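Local coordinates for putative hemin storage protein (Bordetella bronchiseptica, PDB 6AU1) that cleaves deacetylated poly-beta-1,6-N-acetylglucosamine with the glycoside hydrolase domain of PgaB (BpsB), and can thereby disrupt bacterial biofilms, at residues V164-D167 with T168-S171; Q199-S202 with K203-R207; R71-L74 with F75-V78. One frame throughout, in Å; residues are numbered along the deposited sequence.

Contact 1 of 3, residues V164-D167 with T168-S171; sequences VLDD and TEDS
Asp166 and Glu169 open and close a type I beta turn. Its backbone bond runs from Glu169 N to Asp166 O (3.2 Å). The side-chain bonds are shorter. Asp166 OD1 is gripped twice from one face of its carboxylate: by Thr168 N (2.8 Å) on the anti side, which makes an Asx turn on top of the type I turn, and by Thr168 OG1 (2.7 Å) on the syn side. That hydroxyl also bonds Ser114 OG. A chi1 of 67° sets Asp166 CG between its own N and carbonyl carbon, bringing OD1 over the turn. In return, Glu169 OE2 takes the N-H of Asp166 (2.9 Å) in an almost straight bond of 170°.

The charges are alike. The two carboxylates stack with planes 21° apart, and Asp166 OD1 stands 3.5 Å from Glu169 OE2. A water donates to both Asp166 OD2 and Glu169 OE1, and salt bridges from Glu169 OE1 to Arg129 and Arg117 probably offset the repulsion. A cis peptide then leads into Asp170, whose carboxylate bonds Ser131.

The turn belongs to the loop between strand 156-159 and helix 173-181, where Leu165 packs on helix 195-223 and Asp166 and Asp167 touch Trp248 of helix 246-249.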
loop_
_atom_site.group_PDB
_atom_site.type_symbol
_atom_site.label_atom_id
_atom_site.label_comp_id
_atom_site.label_asym_id
_atom_site.label_seq_id
_atom_site.Cartn_x
_atom_site.Cartn_y
_atom_site.Cartn_z
ATOM N N VAL A 164 8.232 -1.627 -4.687
ATOM C CA VAL A 164 8.575 -1.327 -6.073
ATOM C C VAL A 164 10.043 -1.650 -6.273
ATOM O O VAL A 164 10.824 -1.584 -5.330
ATOM C CB VAL A 164 8.337 0.165 -6.452
ATOM C CG1 VAL A 164 6.861 0.488 -6.485
ATOM C CG2 VAL A 164 9.086 1.104 -5.493
ATOM N N LEU A 165 10.399 -2.000 -7.508
ATOM C CA LEU A 165 11.793 -2.146 -7.928
ATOM C C LEU A 165 11.921 -1.535 -9.315
ATOM O O LEU A 165 11.057 -1.770 -10.163
ATOM C CB LEU A 165 12.209 -3.619 -7.969
ATOM C CG LEU A 165 12.261 -4.389 -6.650
ATOM C CD1 LEU A 165 12.425 -5.878 -6.916
ATOM C CD2 LEU A 165 13.413 -3.870 -5.774
ATOM N N ASP A 166 12.962 -0.744 -9.575
ATOM C CA ASP A 166 13.074 -0.213 -10.932
ATOM C C ASP A 166 13.997 -1.084 -11.785
ATOM O O ASP A 166 14.383 -2.169 -11.361
ATOM C CB ASP A 166 13.509 1.260 -10.933
ATOM C CG ASP A 166 14.933 1.483 -10.438
ATOM O OD1 ASP A 166 15.801 0.612 -10.604
ATOM O OD2 ASP A 166 15.187 2.581 -9.900
ATOM N N ASP A 167 14.315 -0.628 -12.995
ATOM C CA ASP A 167 15.013 -1.496 -13.941
ATOM C C ASP A 167 16.533 -1.475 -13.734
ATOM O O ASP A 167 17.276 -1.991 -14.562
ATOM C CB ASP A 167 14.647 -1.119 -15.386
ATOM C CG ASP A 167 14.874 0.352 -15.696
ATOM O OD1 ASP A 167 15.255 1.121 -14.789
ATOM O OD2 ASP A 167 14.645 0.742 -16.863
ATOM N N THR A 168 16.976 -0.908 -12.612
ATOM C CA THR A 168 18.384 -0.974 -12.196
ATOM C C THR A 168 18.539 -1.728 -10.875
ATOM O O THR A 168 19.640 -1.788 -10.304
ATOM C CB THR A 168 19.006 0.438 -12.031
ATOM O OG1 THR A 168 18.410 1.095 -10.900
ATOM C CG2 THR A 168 18.787 1.270 -13.289
ATOM N N GLU A 169 17.427 -2.290 -10.389
ATOM C CA GLU A 169 17.358 -2.929 -9.074
ATOM C C GLU A 169 16.787 -4.340 -9.199
ATOM O O GLU A 169 16.147 -4.644 -10.201
ATOM C CB GLU A 169 16.458 -2.109 -8.138
ATOM C CG GLU A 169 16.945 -0.690 -7.870
ATOM C CD GLU A 169 15.888 0.160 -7.168
ATOM O OE1 GLU A 169 16.275 1.102 -6.445
ATOM O OE2 GLU A 169 14.679 -0.116 -7.331
ATOM N N ASP A 170 16.980 -5.222 -8.219
ATOM C CA ASP A 170 17.886 -5.120 -7.082
ATOM C C ASP A 170 19.260 -5.625 -7.550
ATOM O O ASP A 170 19.352 -6.718 -8.106
ATOM C CB ASP A 170 17.303 -5.965 -5.934
ATOM C CG ASP A 170 18.095 -5.884 -4.653
ATOM O OD1 ASP A 170 19.249 -5.414 -4.655
ATOM O OD2 ASP A 170 17.532 -6.321 -3.629
ATOM N N SER A 171 20.312 -4.828 -7.353
ATOM C CA SER A 171 21.652 -5.181 -7.842
ATOM C C SER A 171 22.562 -5.771 -6.759
ATOM O O SER A 171 23.757 -6.004 -6.986
ATOM C CB SER A 171 22.325 -3.949 -8.462
ATOM O OG SER A 171 22.510 -2.938 -7.482
HETATM O O HOH W 1 17.148 3.590 -8.294
#

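Contact 2 of 3, residues Q199-S202 with K203-R207; sequences QQWS and KGKIR
Lys205 lies across one face of the Trp201 indole, a cation-pi pair four residues apart on the long helix 195-223 of the TIM-barrel-type hydrolase domain. Its NZ sits 3.4 Å from the centroid of the six-membered ring of Trp201, only 13° off the ring normal. The methylene before it, CE, adds a CH-pi contact over the same ring. A bend at chi3 (-74°) lets the lysine chain turn over the indole, with CD beside the five-membered part and the ammonium above the benzene part. The same ammonium donates to Glu169 O, which gives the buried charge a polar partner besides the aromatic face. Tyr179 meets the indole edge-to-face, and Ile188 and Ile191 of helix 188-193 also pack on it, making this the dense side of the contact.

The opposite character prevails at Gln199 and Lys203, which run side by side and point the same way. Here the touch is slight: Gln199 NE2 rests 3.4 Å from Lys203 CG, and the lysine ammonium goes on to a salt bridge with Glu246. Gln200, one residue further, is exposed.

Under both sides run the i to i+4 backbone bonds of the helix, such as Lys205 N to Trp201 O at 2.9 Å. Another joins Ile206 N to Ser202 O. Separately, the tip of the isoleucine side chain touches the serine, Ile206 CD1 lying 4.0 Å from Ser202 OG.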
loop_
_atom_site.group_PDB
_atom_site.type_symbol
_atom_site.label_atom_id
_atom_site.label_comp_id
_atom_site.label_asym_id
_atom_site.label_seq_id
_atom_site.Cartn_x
_atom_site.Cartn_y
_atom_site.Cartn_z
ATOM N N GLN A 199 12.820 -8.574 -20.408
ATOM C CA GLN A 199 11.409 -8.897 -20.192
ATOM C C GLN A 199 11.238 -10.001 -19.147
ATOM O O GLN A 199 10.384 -9.907 -18.262
ATOM C CB GLN A 199 10.754 -9.314 -21.518
ATOM C CG GLN A 199 9.485 -10.140 -21.372
ATOM C CD GLN A 199 8.307 -9.323 -20.885
ATOM O OE1 GLN A 199 8.340 -8.093 -20.901
ATOM N NE2 GLN A 199 7.253 -10.008 -20.445
ATOM N N GLN A 200 12.052 -11.045 -19.248
ATOM C CA GLN A 200 11.977 -12.162 -18.308
ATOM C C GLN A 200 12.336 -11.712 -16.907
ATOM O O GLN A 200 11.729 -12.140 -15.917
ATOM C CB GLN A 200 12.909 -13.294 -18.750
ATOM C CG GLN A 200 12.440 -14.005 -20.004
ATOM C CD GLN A 200 13.492 -14.945 -20.551
ATOM O OE1 GLN A 200 14.611 -15.003 -20.039
ATOM N NE2 GLN A 200 13.138 -15.692 -21.589
ATOM N N TRP A 201 13.334 -10.839 -16.831
ATOM C CA TRP A 201 13.795 -10.303 -15.558
ATOM C C TRP A 201 12.719 -9.443 -14.899
ATOM O O TRP A 201 12.451 -9.582 -13.693
ATOM C CB TRP A 201 15.081 -9.501 -15.774
ATOM C CG TRP A 201 15.739 -9.007 -14.507
ATOM C CD1 TRP A 201 16.052 -9.743 -13.402
ATOM C CD2 TRP A 201 16.209 -7.676 -14.252
ATOM N NE1 TRP A 201 16.665 -8.943 -12.461
ATOM C CE2 TRP A 201 16.776 -7.673 -12.962
ATOM C CE3 TRP A 201 16.208 -6.489 -14.995
ATOM C CZ2 TRP A 201 17.330 -6.525 -12.389
ATOM C CZ3 TRP A 201 16.749 -5.341 -14.421
ATOM C CH2 TRP A 201 17.309 -5.371 -13.135
ATOM N N SER A 202 12.098 -8.562 -15.684
ATOM C CA SER A 202 10.999 -7.737 -15.185
ATOM C C SER A 202 9.876 -8.600 -14.606
ATOM O O SER A 202 9.443 -8.378 -13.474
ATOM C CB SER A 202 10.445 -6.835 -16.290
ATOM O OG SER A 202 9.288 -6.141 -15.844
ATOM N N LYS A 203 9.425 -9.591 -15.370
ATOM C CA LYS A 203 8.342 -10.467 -14.917
ATOM C C LYS A 203 8.756 -11.277 -13.693
ATOM O O LYS A 203 7.951 -11.500 -12.785
ATOM C CB LYS A 203 7.899 -11.399 -16.043
ATOM C CG LYS A 203 7.065 -10.699 -17.104
ATOM C CD LYS A 203 5.775 -10.156 -16.492
ATOM C CE LYS A 203 4.857 -9.556 -17.546
ATOM N NZ LYS A 203 3.555 -9.120 -16.959
ATOM N N GLY A 204 10.018 -11.702 -13.664
ATOM C CA GLY A 204 10.546 -12.450 -12.538
ATOM C C GLY A 204 10.518 -11.650 -11.244
ATOM O O GLY A 204 10.147 -12.171 -10.182
ATOM N N LYS A 205 10.910 -10.383 -11.318
ATOM C CA LYS A 205 10.910 -9.542 -10.118
ATOM C C LYS A 205 9.486 -9.295 -9.638
ATOM O O LYS A 205 9.225 -9.279 -8.429
ATOM C CB LYS A 205 11.623 -8.217 -10.379
ATOM C CG LYS A 205 13.139 -8.377 -10.462
ATOM C CD LYS A 205 13.823 -7.030 -10.643
ATOM C CE LYS A 205 13.626 -6.517 -12.071
ATOM N NZ LYS A 205 14.084 -5.099 -12.149
ATOM N N ILE A 206 8.571 -9.086 -10.580
ATOM C CA ILE A 206 7.162 -8.891 -10.229
ATOM C C ILE A 206 6.648 -10.094 -9.453
ATOM O O ILE A 206 6.032 -9.937 -8.389
ATOM C CB ILE A 206 6.296 -8.648 -11.479
ATOM C CG1 ILE A 206 6.592 -7.249 -12.044
ATOM C CG2 ILE A 206 4.785 -8.838 -11.176
ATOM C CD1 ILE A 206 6.166 -7.052 -13.530
ATOM N N ARG A 207 6.938 -11.290 -9.953
ATOM C CA ARG A 207 6.472 -12.508 -9.298
ATOM C C ARG A 207 7.188 -12.737 -7.968
ATOM O O ARG A 207 6.582 -13.244 -7.015
ATOM C CB ARG A 207 6.651 -13.710 -10.224
ATOM C CG ARG A 207 5.657 -13.695 -11.367
ATOM C CD ARG A 207 5.690 -14.981 -12.176
ATOM N NE ARG A 207 4.849 -14.890 -13.367
ATOM C CZ ARG A 207 5.317 -14.716 -14.600
ATOM N NH1 ARG A 207 6.625 -14.624 -14.805
ATOM N NH2 ARG A 207 4.480 -14.642 -15.625
#

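Contact 3 of 3, residues R71-L74 with F75-V78; sequences RADL and FNRV. With SO4 (sulfate ion), chain C.
Leu74 is the N-cap residue of helix 75-86, and the helix starts straight after an inverse gamma turn centred on Asp73. The carbonyl of Leu74 takes the first i to i+4 bond, Val78 N to Leu74 O at 3.1 Å. Leu74 CD1 meets Val78 CG2 at 3.7 Å, and the same methyl lies 4.0 Å from Arg77 CD. Ile17 of helix 14-17 touches both Leu74 and Val78, while Leu46 of strand 43-47 touches Val78 and Phe75, so the start of the helix is seated in apolar surroundings.

A water accepts from Asn76 N and lies 2.8 Å from Asp73 OD1, to which it probably bonds, linking the aspartate to the first turn. Chi1 of -164° swings the Asp73 carboxylate opposite its own N, bringing OD1 within range of that water.

Arg71, extended from CG to NE, presents the edge of its guanidinium to a sulfate, probably from the crystallisation liquor. NE bonds sulfate O1 at 3.0 Å and NH2 bonds O2 at 2.8 Å, the latter almost straight at 175°. Tyr18 also bonds the sulfate, and Tyr62 takes Arg71 NH1. Two N-H groups side by side thus match two sulfate oxygens, and the positive charge probably favours an anion there, although no natural ligand follows from it.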
loop_
_atom_site.group_PDB
_atom_site.type_symbol
_atom_site.label_atom_id
_atom_site.label_comp_id
_atom_site.label_asym_id
_atom_site.label_seq_id
_atom_site.Cartn_x
_atom_site.Cartn_y
_atom_site.Cartn_z
ATOM N N ARG A 71 6.203 3.836 18.314
ATOM C CA ARG A 71 5.902 5.250 18.530
ATOM C C ARG A 71 4.770 5.404 19.533
ATOM O O ARG A 71 4.755 6.322 20.349
ATOM C CB ARG A 71 5.517 5.947 17.216
ATOM C CG ARG A 71 5.418 7.466 17.372
ATOM C CD ARG A 71 5.080 8.155 16.061
ATOM N NE ARG A 71 5.265 9.602 16.147
ATOM C CZ ARG A 71 4.582 10.489 15.429
ATOM N NH1 ARG A 71 3.638 10.077 14.581
ATOM N NH2 ARG A 71 4.836 11.784 15.565
ATOM N N ALA A 72 3.807 4.499 19.431
ATOM C CA ALA A 72 2.680 4.434 20.359
ATOM C C ALA A 72 2.045 3.075 20.191
ATOM O O ALA A 72 2.041 2.529 19.086
ATOM C CB ALA A 72 1.663 5.543 20.083
ATOM N N ASP A 73 1.499 2.522 21.270
ATOM C CA ASP A 73 0.783 1.255 21.153
ATOM C C ASP A 73 -0.651 1.557 20.744
ATOM O O ASP A 73 -1.539 1.671 21.598
ATOM C CB ASP A 73 0.824 0.479 22.476
ATOM C CG ASP A 73 0.448 -0.979 22.313
ATOM O OD1 ASP A 73 -0.044 -1.365 21.230
ATOM O OD2 ASP A 73 0.636 -1.750 23.282
ATOM N N LEU A 74 -0.882 1.687 19.439
ATOM C CA LEU A 74 -2.087 2.359 18.981
ATOM C C LEU A 74 -2.884 1.546 17.973
ATOM O O LEU A 74 -4.105 1.674 17.907
ATOM C CB LEU A 74 -1.708 3.719 18.374
ATOM C CG LEU A 74 -2.798 4.703 17.966
ATOM C CD1 LEU A 74 -3.734 4.991 19.128
ATOM C CD2 LEU A 74 -2.138 6.000 17.480
ATOM N N PHE A 75 -2.211 0.733 17.159
ATOM C CA PHE A 75 -2.940 0.020 16.109
ATOM C C PHE A 75 -4.023 -0.906 16.680
ATOM O O PHE A 75 -5.163 -0.908 16.196
ATOM C CB PHE A 75 -1.999 -0.799 15.216
ATOM C CG PHE A 75 -2.725 -1.520 14.116
ATOM C CD1 PHE A 75 -3.023 -0.866 12.933
ATOM C CD2 PHE A 75 -3.168 -2.826 14.291
ATOM C CE1 PHE A 75 -3.718 -1.518 11.904
ATOM C CE2 PHE A 75 -3.875 -3.485 13.288
ATOM C CZ PHE A 75 -4.156 -2.829 12.091
ATOM N N ASN A 76 -3.680 -1.697 17.694
ATOM C CA ASN A 76 -4.650 -2.647 18.231
ATOM C C ASN A 76 -5.916 -1.941 18.722
ATOM O O ASN A 76 -7.034 -2.395 18.459
ATOM C CB ASN A 76 -4.041 -3.489 19.369
ATOM C CG ASN A 76 -3.759 -2.674 20.632
ATOM O OD1 ASN A 76 -3.115 -1.624 20.577
ATOM N ND2 ASN A 76 -4.259 -3.157 21.784
ATOM N N ARG A 77 -5.760 -0.825 19.426
ATOM C CA ARG A 77 -6.947 -0.223 20.033
ATOM C C ARG A 77 -7.796 0.537 19.000
ATOM O O ARG A 77 -9.016 0.546 19.099
ATOM C CB ARG A 77 -6.559 0.674 21.210
ATOM C CG ARG A 77 -5.905 1.985 20.844
ATOM C CD ARG A 77 -4.929 2.422 21.956
ATOM N NE ARG A 77 -5.454 2.237 23.318
ATOM C CZ ARG A 77 -6.093 3.169 24.022
ATOM N NH1 ARG A 77 -6.317 4.368 23.498
ATOM N NH2 ARG A 77 -6.510 2.904 25.258
ATOM N N VAL A 78 -7.167 1.108 17.979
ATOM C CA VAL A 78 -7.934 1.778 16.929
ATOM C C VAL A 78 -8.653 0.736 16.084
ATOM O O VAL A 78 -9.816 0.918 15.719
ATOM C CB VAL A 78 -7.043 2.667 16.059
ATOM C CG1 VAL A 78 -7.839 3.291 14.915
ATOM C CG2 VAL A 78 -6.403 3.758 16.941
HETATM S S SO4 C . 7.007 11.887 18.749
HETATM O O1 SO4 C . 6.890 10.447 18.525
HETATM O O2 SO4 C . 6.736 12.605 17.505
HETATM O O3 SO4 C . 8.373 12.192 19.193
HETATM O O4 SO4 C . 6.052 12.319 19.765
HETATM O O HOH W 2 -0.906 -1.942 18.604
#

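Overall arrangement
Along the chain the order is contact 3, contact 1, contact 2, and all three belong to the TIM-barrel-type glycoside hydrolase domain. Contacts 1 and 2 are neighbours, their centres 11 Å apart: the loop after strand 156-159 rests on helix 195-223, where Glu169 O and Asp167 O also pack against the Trp201 ring. Contact 3 lies on the other side of the chain's centre, about 33 Å from contact 1 and 37 Å from contact 2 between centres, with no touch to either. Strands 43-47, 89-94 and 156-159 are successive parallel neighbours in the barrel; contact 3 lies in the connection between the first two, and contacts 1 and 2 follow the third.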